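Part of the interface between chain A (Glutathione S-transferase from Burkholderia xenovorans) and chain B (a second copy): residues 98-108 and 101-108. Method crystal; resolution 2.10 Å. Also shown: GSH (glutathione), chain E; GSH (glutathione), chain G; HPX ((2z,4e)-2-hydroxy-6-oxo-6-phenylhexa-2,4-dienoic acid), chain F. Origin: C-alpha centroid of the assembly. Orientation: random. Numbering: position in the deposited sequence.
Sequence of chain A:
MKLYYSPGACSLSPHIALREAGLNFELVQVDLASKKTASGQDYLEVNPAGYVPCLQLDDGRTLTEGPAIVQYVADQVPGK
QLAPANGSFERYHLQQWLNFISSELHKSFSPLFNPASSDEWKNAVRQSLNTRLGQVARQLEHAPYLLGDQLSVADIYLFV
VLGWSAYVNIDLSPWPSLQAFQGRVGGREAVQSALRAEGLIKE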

# COMPACT_ATOMS: atom_id res chain seq x y z
N LEU A 98 6.42 0.13 -3.77
CA LEU A 98 5.60 1.20 -3.17
C LEU A 98 4.65 0.67 -2.08
O LEU A 98 4.50 1.29 -1.04
N ASN A 99 4.00 -0.47 -2.33
CA ASN A 99 3.13 -1.04 -1.32
C ASN A 99 3.88 -1.59 -0.10
O ASN A 99 3.39 -1.49 1.02
N PHE A 100 5.06 -2.18 -0.35
CA PHE A 100 6.01 -2.56 0.70
C PHE A 100 6.41 -1.39 1.61
O PHE A 100 6.35 -1.51 2.84
N ILE A 101 6.83 -0.28 1.01
CA ILE A 101 7.25 0.87 1.81
C ILE A 101 6.08 1.35 2.67
O ILE A 101 6.24 1.63 3.86
N SER A 102 4.90 1.41 2.07
CA SER A 102 3.70 1.90 2.74
C SER A 102 3.21 1.00 3.90
O SER A 102 2.98 1.49 5.01
N SER A 103 3.04 -0.29 3.61
CA SER A 103 2.41 -1.22 4.56
C SER A 103 3.41 -1.85 5.53
O SER A 103 3.05 -2.17 6.67
N GLU A 104 4.65 -2.02 5.08
CA GLU A 104 5.67 -2.74 5.83
C GLU A 104 6.66 -1.83 6.53
O GLU A 104 7.34 -2.26 7.46
N LEU A 105 6.78 -0.58 6.09
CA LEU A 105 7.74 0.34 6.69
C LEU A 105 7.03 1.52 7.34
O LEU A 105 7.03 1.67 8.56
N HIS A 106 6.39 2.34 6.51
CA HIS A 106 5.68 3.56 6.93
C HIS A 106 4.71 3.27 8.08
O HIS A 106 4.76 3.94 9.10
N LYS A 107 3.84 2.28 7.91
CA LYS A 107 2.81 1.98 8.90
C LYS A 107 3.35 1.46 10.24
O LYS A 107 2.63 1.51 11.25
N SER A 108 4.59 0.98 10.23
CA SER A 108 5.28 0.53 11.44
C SER A 108 5.99 1.68 12.15
O SER A 108 6.16 1.64 13.36
N ILE B 101 -6.98 0.05 1.33
CA ILE B 101 -7.33 -1.27 1.85
C ILE B 101 -6.10 -1.87 2.54
O ILE B 101 -6.18 -2.32 3.67
N SER B 102 -4.96 -1.83 1.87
CA SER B 102 -3.75 -2.45 2.40
C SER B 102 -3.27 -1.79 3.69
O SER B 102 -3.06 -2.47 4.71
N SER B 103 -3.13 -0.46 3.68
CA SER B 103 -2.51 0.25 4.80
C SER B 103 -3.46 0.65 5.93
O SER B 103 -3.03 0.79 7.08
N GLU B 104 -4.74 0.86 5.60
CA GLU B 104 -5.70 1.40 6.56
C GLU B 104 -6.68 0.35 7.07
O GLU B 104 -7.29 0.54 8.12
N LEU B 105 -6.85 -0.73 6.32
CA LEU B 105 -7.77 -1.80 6.71
C LEU B 105 -6.99 -3.07 7.07
O LEU B 105 -6.83 -3.37 8.25
N HIS B 106 -6.47 -3.77 6.06
CA HIS B 106 -5.63 -4.97 6.22
C HIS B 106 -4.65 -4.87 7.40
O HIS B 106 -4.70 -5.69 8.33
N LYS B 107 -3.79 -3.85 7.41
CA LYS B 107 -2.78 -3.72 8.48
C LYS B 107 -3.37 -3.48 9.87
O LYS B 107 -2.70 -3.73 10.88
N SER B 108 -4.61 -3.00 9.93
CA SER B 108 -5.31 -2.83 11.21
C SER B 108 -5.88 -4.16 11.73
O SER B 108 -5.96 -4.37 12.93

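Two reciprocal salt bridges hold this helix pair together. Lys A107 NZ donates to Glu B104 OE1 at 2.9 Å, and Lys B107 NZ donates to Glu A104 OE1 at 3.0 Å. The glutamates do not start out aimed at the partner: in each copy the CA-to-CB bond points away, and chi1 and chi2, both m, bring the carboxylate back within reach. The lysines do point toward the other helix, but they reach the same bond by different routes. Lys A107 runs m, m, then an off-well chi3 of 142° and t; Lys B107 has chi1 m, an off-well chi2 of -32°, then m and t. The polar pairing is the same in both copies, while the aliphatic path differs.

Each carboxylate also serves a ligand, as befits a glutathione S-transferase. Glu A104 OE1 accepts a hydrogen bond from N1 of the chain G glutathione at 2.6 Å, and Glu B104 OE1 accepts one from N1 of the chain E glutathione, also at 2.6 Å. One oxygen thus meets a lysine of the opposite subunit and a ligand amine, tying dimer contact to binding site. The histidines lie beyond direct contact between the stretches but near the same ligands: His A106 NE2 is 3.4 Å from OE1 of the chain E glutathione, and His A106 CD2 approaches HPX OA1 at 3.3 Å, at the ring edge.

Farther along, the polar contacts soften. Asn A99, chi1 t, leaves its backbone sideways, yet its amide end comes nearer and ND2 gives a weak hydrogen bond to Ser B102 OG at 3.4 Å. A water fills the space beside it, donating to Asn A99 OD1 at 2.8 Å and hydrogen-bonded to Ser A102 OG at 3.0 Å and Ser B102 OG at 2.8 Å. Ser A102 and Ser B102 are both t and point toward the partner, so the two hydroxyls share this solvent molecule.

Small residues occupy the close approach. The CA atoms of Ser A103 and Ser B103 come nearest across the stretches, at 5.1 Å, yet their side chains pass one another and meet other partners, while the helix axes approach to 9.1 Å and cross at -52°. Both serines are p; Ser A103 OG donates to Asn A99 O at 2.8 Å, and Ser A103 CB packs 3.6 Å from Ser B102 OG. In the reciprocal contact, Ser A102 OG lies 3.7 Å from Ser B103 CB. The lysine stems close the packing: Lys A107 CG sits 4.0 Å from Ser B103 CB, and Lys B107 CG 4.0 Å from Ser A103 CB.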

# COMPACT_ATOMS: atom_id res chain seq x y z
CB LEU A 98 4.81 1.98 -4.22
CG LEU A 98 5.55 2.89 -5.22
CD1 LEU A 98 4.54 3.47 -6.22
CD2 LEU A 98 6.30 4.02 -4.50
CB ASN A 99 2.22 -2.14 -1.90
CG ASN A 99 1.03 -2.41 -1.01
OD1 ASN A 99 0.11 -1.61 -0.98
ND2 ASN A 99 1.07 -3.51 -0.24
CB PHE A 100 7.26 -3.20 0.10
CG PHE A 100 8.23 -3.71 1.15
CD1 PHE A 100 8.16 -5.03 1.59
CD2 PHE A 100 9.20 -2.86 1.71
CE1 PHE A 100 9.04 -5.51 2.55
CE2 PHE A 100 10.09 -3.33 2.66
CZ PHE A 100 10.02 -4.65 3.09
CB ILE A 101 7.87 1.99 0.95
CG1 ILE A 101 9.14 1.49 0.26
CG2 ILE A 101 8.20 3.20 1.81
CD1 ILE A 101 9.48 2.17 -1.04
CB SER A 102 2.59 2.10 1.71
OG SER A 102 1.34 2.29 2.34
CB SER A 103 1.66 -2.32 3.82
OG SER A 103 2.57 -3.15 3.09
CB GLU A 104 6.42 -3.73 4.91
CG GLU A 104 5.52 -4.79 4.19
CD GLU A 104 4.74 -5.68 5.16
OE1 GLU A 104 3.61 -6.12 4.82
OE2 GLU A 104 5.25 -5.95 6.27
CB LEU A 105 8.79 0.79 5.67
CG LEU A 105 9.80 -0.21 5.12
CD1 LEU A 105 10.76 0.49 4.15
CD2 LEU A 105 10.61 -0.90 6.25
CB HIS A 106 4.95 4.16 5.71
CG HIS A 106 4.11 5.37 5.99
ND1 HIS A 106 3.69 6.22 4.99
CD2 HIS A 106 3.60 5.87 7.15
CE1 HIS A 106 2.96 7.19 5.52
NE2 HIS A 106 2.90 7.01 6.83
CB LYS A 107 1.77 1.02 8.32
CG LYS A 107 0.76 1.71 7.43
CD LYS A 107 -0.16 2.61 8.23
CE LYS A 107 -0.48 3.90 7.49
NZ LYS A 107 -1.51 4.69 8.22
CB SER A 108 6.25 -0.62 11.13
OG SER A 108 5.53 -1.82 10.90
CB ILE B 101 -7.88 -2.20 0.73
CG1 ILE B 101 -9.15 -1.59 0.14
CG2 ILE B 101 -8.17 -3.65 1.25
CD1 ILE B 101 -9.40 -2.00 -1.30
CB SER B 102 -2.66 -2.50 1.34
OG SER B 102 -1.39 -2.60 1.95
CB SER B 103 -1.76 1.49 4.29
OG SER B 103 -2.67 2.48 3.83
CB GLU B 104 -6.47 2.59 5.96
CG GLU B 104 -5.57 3.71 5.41
CD GLU B 104 -4.72 4.38 6.47
OE1 GLU B 104 -3.58 4.79 6.16
OE2 GLU B 104 -5.17 4.49 7.63
CB LEU B 105 -8.84 -2.06 5.63
CG LEU B 105 -9.84 -0.94 5.32
CD1 LEU B 105 -10.82 -1.43 4.29
CD2 LEU B 105 -10.59 -0.37 6.57
CB HIS B 106 -4.91 -5.26 4.89
CG HIS B 106 -4.07 -6.50 4.88
ND1 HIS B 106 -3.61 -7.07 3.71
CD2 HIS B 106 -3.61 -7.29 5.88
CE1 HIS B 106 -2.89 -8.14 3.99
NE2 HIS B 106 -2.88 -8.30 5.30
CB LYS B 107 -1.72 -2.65 8.15
CG LYS B 107 -0.84 -2.92 6.90
CD LYS B 107 -0.54 -4.41 6.60
CE LYS B 107 0.66 -4.94 7.36
NZ LYS B 107 1.27 -6.14 6.69
CB SER B 108 -6.41 -1.79 11.10
OG SER B 108 -5.87 -0.49 11.10
N1 GSH E . -2.44 5.44 3.94
CA1 GSH E . -1.93 6.82 3.94
C1 GSH E . -0.99 7.04 2.79
O11 GSH E . -0.20 6.13 2.44
O12 GSH E . -0.96 8.14 2.18
CB1 GSH E . -1.18 7.18 5.21
CG1 GSH E . -0.85 8.69 5.24
CD1 GSH E . -0.38 9.08 6.61
OE1 GSH E . -0.27 8.08 7.56
N2 GSH E . -0.08 10.37 6.83
CA2 GSH E . 0.34 10.91 8.12
C2 GSH E . -0.67 11.85 8.68
O2 GSH E . -1.23 12.85 7.89
CB2 GSH E . 1.67 11.65 8.02
SG2 GSH E . 2.98 10.53 7.51
N3 GSH E . -1.00 11.70 9.95
CA3 GSH E . -2.26 11.08 10.33
C3 GSH E . -3.09 12.12 11.01
O31 GSH E . -2.66 13.30 10.99
O32 GSH E . -4.17 11.83 11.58
N1 GSH G . 2.34 -6.16 2.51
CA1 GSH G . 2.00 -7.52 2.17
C1 GSH G . 1.00 -7.50 1.06
O11 GSH G . 1.05 -8.39 0.20
O12 GSH G . 0.11 -6.61 1.00
CB1 GSH G . 1.38 -8.23 3.37
CG1 GSH G . 1.13 -9.71 3.11
CD1 GSH G . 0.55 -10.37 4.34
OE1 GSH G . 0.25 -9.60 5.47
N2 GSH G . 0.33 -11.69 4.29
CA2 GSH G . -0.07 -12.47 5.45
C2 GSH G . 0.96 -13.54 5.73
O2 GSH G . 1.54 -14.29 4.68
CB2 GSH G . -1.41 -13.16 5.22
SG2 GSH G . -2.86 -12.07 5.06
N3 GSH G . 1.30 -13.75 7.00
CA3 GSH G . 2.28 -12.92 7.66
C3 GSH G . 3.63 -13.55 7.78
O31 GSH G . 4.67 -12.86 7.59
O32 GSH G . 3.72 -14.77 8.08
CB3 HPX F . 8.98 15.36 10.97
CB4 HPX F . 9.96 14.42 11.28
CB5 HPX F . 9.62 13.06 11.39
CB6 HPX F . 8.30 12.67 11.17
CB1 HPX F . 7.33 13.61 10.85
CB2 HPX F . 7.67 14.95 10.75
CA6 HPX F . 5.91 13.18 10.63
OA4 HPX F . 5.02 14.01 10.76
CA5 HPX F . 5.56 11.80 10.25
CA4 HPX F . 4.49 11.27 10.83
CA3 HPX F . 4.05 9.90 10.51
CA2 HPX F . 2.82 9.47 10.84
OA3 HPX F . 1.93 10.22 11.47
CA1 HPX F . 2.44 8.13 10.48
OA2 HPX F . 1.24 7.80 10.58
OA1 HPX F . 3.33 7.36 10.08
O HOH W 1 -0.08 -0.19 1.47